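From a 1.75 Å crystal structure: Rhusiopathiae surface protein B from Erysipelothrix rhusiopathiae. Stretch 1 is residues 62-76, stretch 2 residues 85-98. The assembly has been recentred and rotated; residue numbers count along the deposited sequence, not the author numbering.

Stretch 1, residues 62-76: SLRSLRAMGSKMPVL
Stretch 2 (85-98) ITLGELTFNGSHIH

Neighbouring strands of a sheet are joined by backbone hydrogen bonds, and side chains on a shared face may then fill the space their neighbours leave, as this pair from Rhusiopathiae surface protein B illustrates. Strand 71-76 runs at 154° to strand 85-93, with Ser-71 opposite Phe-92, Met-73 opposite Leu-90 and Val-75 opposite Gly-88 as hydrogen-bonded pairs. The Ser-71 N to Phe-92 O bond, 3.5 Å, is weak; the others are shorter: Phe-92 N to Ser-71 O is 2.9 Å, Met-73 N to Leu-90 O 2.9 Å, Leu-90 N to Met-73 O 2.8 Å, and Val-75 N to Gly-88 O 2.8 Å. Both strands are in beta conformation except at Leu-87 (phi -105°, psi -20°), which lies in a beta bulge: beyond Val-75 the register slips by one, Val-75 O accepts from both Leu-87 N (3.0 Å) and Gly-88 N (3.1 Å), and Leu-76 pairs with Thr-86.

The face bearing Met-73, Val-75, Leu-90 and Phe-92 shows the fit best. Gly-88 leaves a hollow beside Val-75 (chi1 t): an ideal CB there would lie just 3.4 Å from Val-75 CB. Val-75 CG2 packs 3.9 Å from Leu-90 CG (Leu-90 m, t), while extended Met-73 (t, t, chi3 96°) brings CE to 3.6 Å from Leu-90 CD1.

Phe-92 (chi1 m, chi2 -90°) is the largest bump, burying 118 Å² against stretch 1. Met-73 CB meets its ring edge, 3.7 Å from Phe-92 CE2, and Arg-67 (m, m, m) curls so that CG covers one face, 4.3 Å from the Phe-92 ring centroid.

Two turns shape the flank. In the type II turn Ala-68 to Ser-71, Gly-70 (phi 85°, psi 4°) directs N to Phe-92 O at 2.9 Å. In the type II' turn Asn-93 to His-96, Gly-94 (68°, -116°) offers O to Ser-65 N at 2.8 Å, and Ser-95 OG (chi1 m) donates to Leu-63 O at 2.7 Å. A water bridges Arg-67 O (2.7 Å) and Gly-94 N (2.9 Å).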

# COMPACT_ATOMS: atom_id res chain seq x y z
N SER A 62 14.33 6.03 -0.78
CA SER A 62 13.60 7.20 -1.23
C SER A 62 12.10 6.98 -1.05
O SER A 62 11.58 5.91 -1.36
CB SER A 62 13.89 7.49 -2.71
OG SER A 62 15.22 7.97 -2.90
N LEU A 63 11.42 7.99 -0.53
CA LEU A 63 9.98 7.91 -0.35
C LEU A 63 9.37 8.62 -1.54
O LEU A 63 9.90 9.64 -1.99
CB LEU A 63 9.54 8.60 0.94
CG LEU A 63 9.55 7.72 2.19
CD1 LEU A 63 10.97 7.29 2.50
CD2 LEU A 63 8.95 8.49 3.36
N ARG A 64 8.27 8.08 -2.06
CA ARG A 64 7.61 8.68 -3.21
C ARG A 64 6.11 8.44 -3.17
O ARG A 64 5.62 7.59 -2.41
CB ARG A 64 8.20 8.11 -4.51
CG ARG A 64 7.86 6.64 -4.76
CD ARG A 64 8.27 6.23 -6.17
NE ARG A 64 7.69 4.95 -6.57
CZ ARG A 64 7.98 3.79 -5.99
NH1 ARG A 64 7.41 2.68 -6.41
NH2 ARG A 64 8.86 3.74 -5.00
N SER A 65 5.38 9.19 -3.98
CA SER A 65 3.93 9.02 -4.04
C SER A 65 3.65 7.67 -4.71
O SER A 65 4.49 7.14 -5.42
CB SER A 65 3.31 10.16 -4.88
OG SER A 65 1.98 9.85 -5.26
N LEU A 66 2.47 7.11 -4.46
CA LEU A 66 2.11 5.83 -5.07
C LEU A 66 1.62 6.07 -6.50
O LEU A 66 1.49 5.13 -7.29
CB LEU A 66 0.97 5.15 -4.30
CG LEU A 66 1.26 4.39 -3.01
CD1 LEU A 66 1.94 5.29 -1.99
CD2 LEU A 66 -0.07 3.85 -2.47
N ARG A 67 1.34 7.32 -6.81
CA ARG A 67 0.82 7.70 -8.12
C ARG A 67 1.90 7.87 -9.20
O ARG A 67 3.08 8.06 -8.90
CB ARG A 67 0.03 9.01 -8.01
CG ARG A 67 -1.03 9.04 -6.90
CD ARG A 67 -2.08 7.96 -7.10
NE ARG A 67 -2.72 8.04 -8.41
CZ ARG A 67 -3.65 8.93 -8.74
NH1 ARG A 67 -4.05 9.84 -7.86
NH2 ARG A 67 -4.17 8.93 -9.96
N ALA A 68 1.48 7.78 -10.46
CA ALA A 68 2.40 7.97 -11.58
C ALA A 68 2.79 9.44 -11.59
O ALA A 68 2.03 10.29 -11.12
CB ALA A 68 1.71 7.61 -12.89
N MET A 69 3.97 9.75 -12.12
CA MET A 69 4.43 11.14 -12.19
C MET A 69 3.41 11.94 -13.00
O MET A 69 2.91 11.47 -14.03
CB MET A 69 5.82 11.22 -12.84
CG MET A 69 6.42 12.64 -13.00
SD MET A 69 8.19 12.66 -13.54
CE MET A 69 8.04 12.41 -15.31
N GLY A 70 3.08 13.14 -12.52
CA GLY A 70 2.12 13.98 -13.22
C GLY A 70 0.65 13.71 -12.90
O GLY A 70 -0.22 14.33 -13.50
N SER A 71 0.37 12.80 -11.97
CA SER A 71 -1.01 12.50 -11.62
C SER A 71 -1.63 13.70 -10.90
O SER A 71 -0.95 14.39 -10.15
CB SER A 71 -1.07 11.26 -10.72
OG SER A 71 -0.62 10.11 -11.42
N LYS A 72 -2.92 13.94 -11.13
CA LYS A 72 -3.61 15.06 -10.50
C LYS A 72 -4.83 14.62 -9.69
O LYS A 72 -5.51 13.65 -10.04
CB LYS A 72 -4.08 16.06 -11.56
CG LYS A 72 -3.04 17.07 -12.02
CD LYS A 72 -1.97 16.45 -12.87
CE LYS A 72 -1.17 17.53 -13.59
NZ LYS A 72 -0.13 16.94 -14.46
N MET A 73 -5.10 15.35 -8.61
CA MET A 73 -6.24 15.06 -7.75
C MET A 73 -6.85 16.39 -7.33
O MET A 73 -6.15 17.30 -6.88
CB MET A 73 -5.79 14.28 -6.51
CG MET A 73 -6.91 13.98 -5.51
SD MET A 73 -6.43 13.05 -4.02
CE MET A 73 -6.18 14.37 -2.88
N PRO A 74 -8.17 16.55 -7.48
CA PRO A 74 -8.77 17.82 -7.07
C PRO A 74 -8.91 17.90 -5.56
O PRO A 74 -9.00 16.88 -4.88
CB PRO A 74 -10.13 17.79 -7.77
CG PRO A 74 -10.48 16.32 -7.73
CD PRO A 74 -9.17 15.66 -8.11
N VAL A 75 -8.90 19.12 -5.03
CA VAL A 75 -9.08 19.32 -3.60
C VAL A 75 -10.35 20.15 -3.52
O VAL A 75 -10.39 21.30 -3.95
CB VAL A 75 -7.91 20.07 -2.97
CG1 VAL A 75 -8.11 20.14 -1.47
CG2 VAL A 75 -6.61 19.36 -3.28
N LEU A 76 -11.40 19.54 -2.97
CA LEU A 76 -12.70 20.19 -2.89
C LEU A 76 -13.05 20.86 -1.56
O LEU A 76 -12.50 20.53 -0.51
CB LEU A 76 -13.79 19.17 -3.22
CG LEU A 76 -13.53 18.32 -4.47
CD1 LEU A 76 -14.57 17.22 -4.58
CD2 LEU A 76 -13.55 19.23 -5.70
N ILE A 85 -17.02 22.54 -4.40
CA ILE A 85 -16.32 23.55 -5.16
C ILE A 85 -14.84 23.17 -5.14
O ILE A 85 -14.30 22.82 -4.10
CB ILE A 85 -16.57 24.96 -4.56
CG1 ILE A 85 -15.52 25.94 -5.05
CG2 ILE A 85 -16.57 24.88 -3.04
CD1 ILE A 85 -15.13 25.76 -6.50
N THR A 86 -14.22 23.22 -6.32
CA THR A 86 -12.80 22.89 -6.46
C THR A 86 -11.96 24.10 -6.08
O THR A 86 -11.95 25.11 -6.78
CB THR A 86 -12.49 22.47 -7.90
OG1 THR A 86 -13.37 21.41 -8.28
CG2 THR A 86 -11.05 21.99 -8.01
N LEU A 87 -11.26 23.98 -4.95
CA LEU A 87 -10.43 25.05 -4.44
C LEU A 87 -8.94 24.82 -4.66
O LEU A 87 -8.16 25.76 -4.63
CB LEU A 87 -10.68 25.25 -2.95
CG LEU A 87 -11.81 26.21 -2.56
CD1 LEU A 87 -11.36 27.64 -2.72
CD2 LEU A 87 -13.00 25.94 -3.42
N GLY A 88 -8.56 23.57 -4.88
CA GLY A 88 -7.15 23.29 -5.08
C GLY A 88 -6.92 22.09 -5.95
O GLY A 88 -7.86 21.38 -6.33
N GLU A 89 -5.66 21.86 -6.28
CA GLU A 89 -5.28 20.75 -7.11
C GLU A 89 -3.94 20.21 -6.64
O GLU A 89 -2.99 20.97 -6.45
CB GLU A 89 -5.19 21.22 -8.56
CG GLU A 89 -4.80 20.17 -9.57
CD GLU A 89 -4.87 20.71 -10.98
OE1 GLU A 89 -5.97 21.13 -11.39
OE2 GLU A 89 -3.84 20.72 -11.68
N LEU A 90 -3.87 18.90 -6.45
CA LEU A 90 -2.63 18.25 -6.03
C LEU A 90 -2.02 17.50 -7.20
O LEU A 90 -2.71 16.73 -7.87
CB LEU A 90 -2.88 17.25 -4.90
CG LEU A 90 -3.01 17.77 -3.47
CD1 LEU A 90 -3.43 16.62 -2.57
CD2 LEU A 90 -1.68 18.36 -3.00
N THR A 91 -0.74 17.73 -7.43
CA THR A 91 -0.03 17.04 -8.50
C THR A 91 1.05 16.19 -7.86
O THR A 91 1.90 16.69 -7.11
CB THR A 91 0.60 18.03 -9.50
OG1 THR A 91 -0.43 18.80 -10.14
CG2 THR A 91 1.39 17.26 -10.57
N PHE A 92 1.01 14.90 -8.13
CA PHE A 92 1.98 13.96 -7.56
C PHE A 92 3.12 13.73 -8.55
O PHE A 92 2.90 13.18 -9.64
CB PHE A 92 1.27 12.65 -7.22
CG PHE A 92 0.10 12.82 -6.29
CD1 PHE A 92 0.27 12.75 -4.91
CD2 PHE A 92 -1.16 13.13 -6.80
CE1 PHE A 92 -0.81 12.99 -4.05
CE2 PHE A 92 -2.23 13.36 -5.94
CZ PHE A 92 -2.06 13.29 -4.57
N ASN A 93 4.32 14.15 -8.17
CA ASN A 93 5.50 14.02 -9.01
C ASN A 93 6.62 13.26 -8.30
O ASN A 93 7.66 13.84 -7.96
CB ASN A 93 6.00 15.42 -9.41
CG ASN A 93 4.99 16.19 -10.24
OD1 ASN A 93 4.80 17.40 -10.04
ND2 ASN A 93 4.33 15.51 -11.17
N GLY A 94 6.40 11.96 -8.08
CA GLY A 94 7.40 11.15 -7.41
C GLY A 94 7.56 11.53 -5.95
O GLY A 94 6.63 11.41 -5.15
N SER A 95 8.75 12.02 -5.60
CA SER A 95 9.03 12.44 -4.22
C SER A 95 8.56 13.88 -4.03
O SER A 95 8.62 14.42 -2.92
CB SER A 95 10.53 12.35 -3.92
OG SER A 95 11.01 11.01 -4.04
N HIS A 96 8.10 14.51 -5.11
CA HIS A 96 7.64 15.89 -5.05
C HIS A 96 6.13 15.97 -5.22
O HIS A 96 5.59 15.42 -6.17
CB HIS A 96 8.30 16.72 -6.15
CG HIS A 96 9.79 16.82 -6.03
ND1 HIS A 96 10.41 17.63 -5.10
CD2 HIS A 96 10.78 16.22 -6.74
CE1 HIS A 96 11.72 17.52 -5.25
NE2 HIS A 96 11.97 16.68 -6.23
N ILE A 97 5.46 16.67 -4.31
CA ILE A 97 4.01 16.84 -4.38
C ILE A 97 3.72 18.33 -4.45
O ILE A 97 4.18 19.10 -3.60
CB ILE A 97 3.31 16.26 -3.13
CG1 ILE A 97 3.87 14.88 -2.80
CG2 ILE A 97 1.81 16.18 -3.37
CD1 ILE A 97 3.66 13.86 -3.88
N HIS A 98 2.95 18.74 -5.46
CA HIS A 98 2.63 20.14 -5.69
C HIS A 98 1.18 20.45 -5.37
O HIS A 98 0.27 19.72 -5.77
CB HIS A 98 2.91 20.47 -7.17
CG HIS A 98 2.72 21.91 -7.54
ND1 HIS A 98 3.63 22.90 -7.20
CD2 HIS A 98 1.76 22.53 -8.26
CE1 HIS A 98 3.23 24.05 -7.70
NE2 HIS A 98 2.10 23.86 -8.35
O HOH W 1 3.87 10.63 -8.43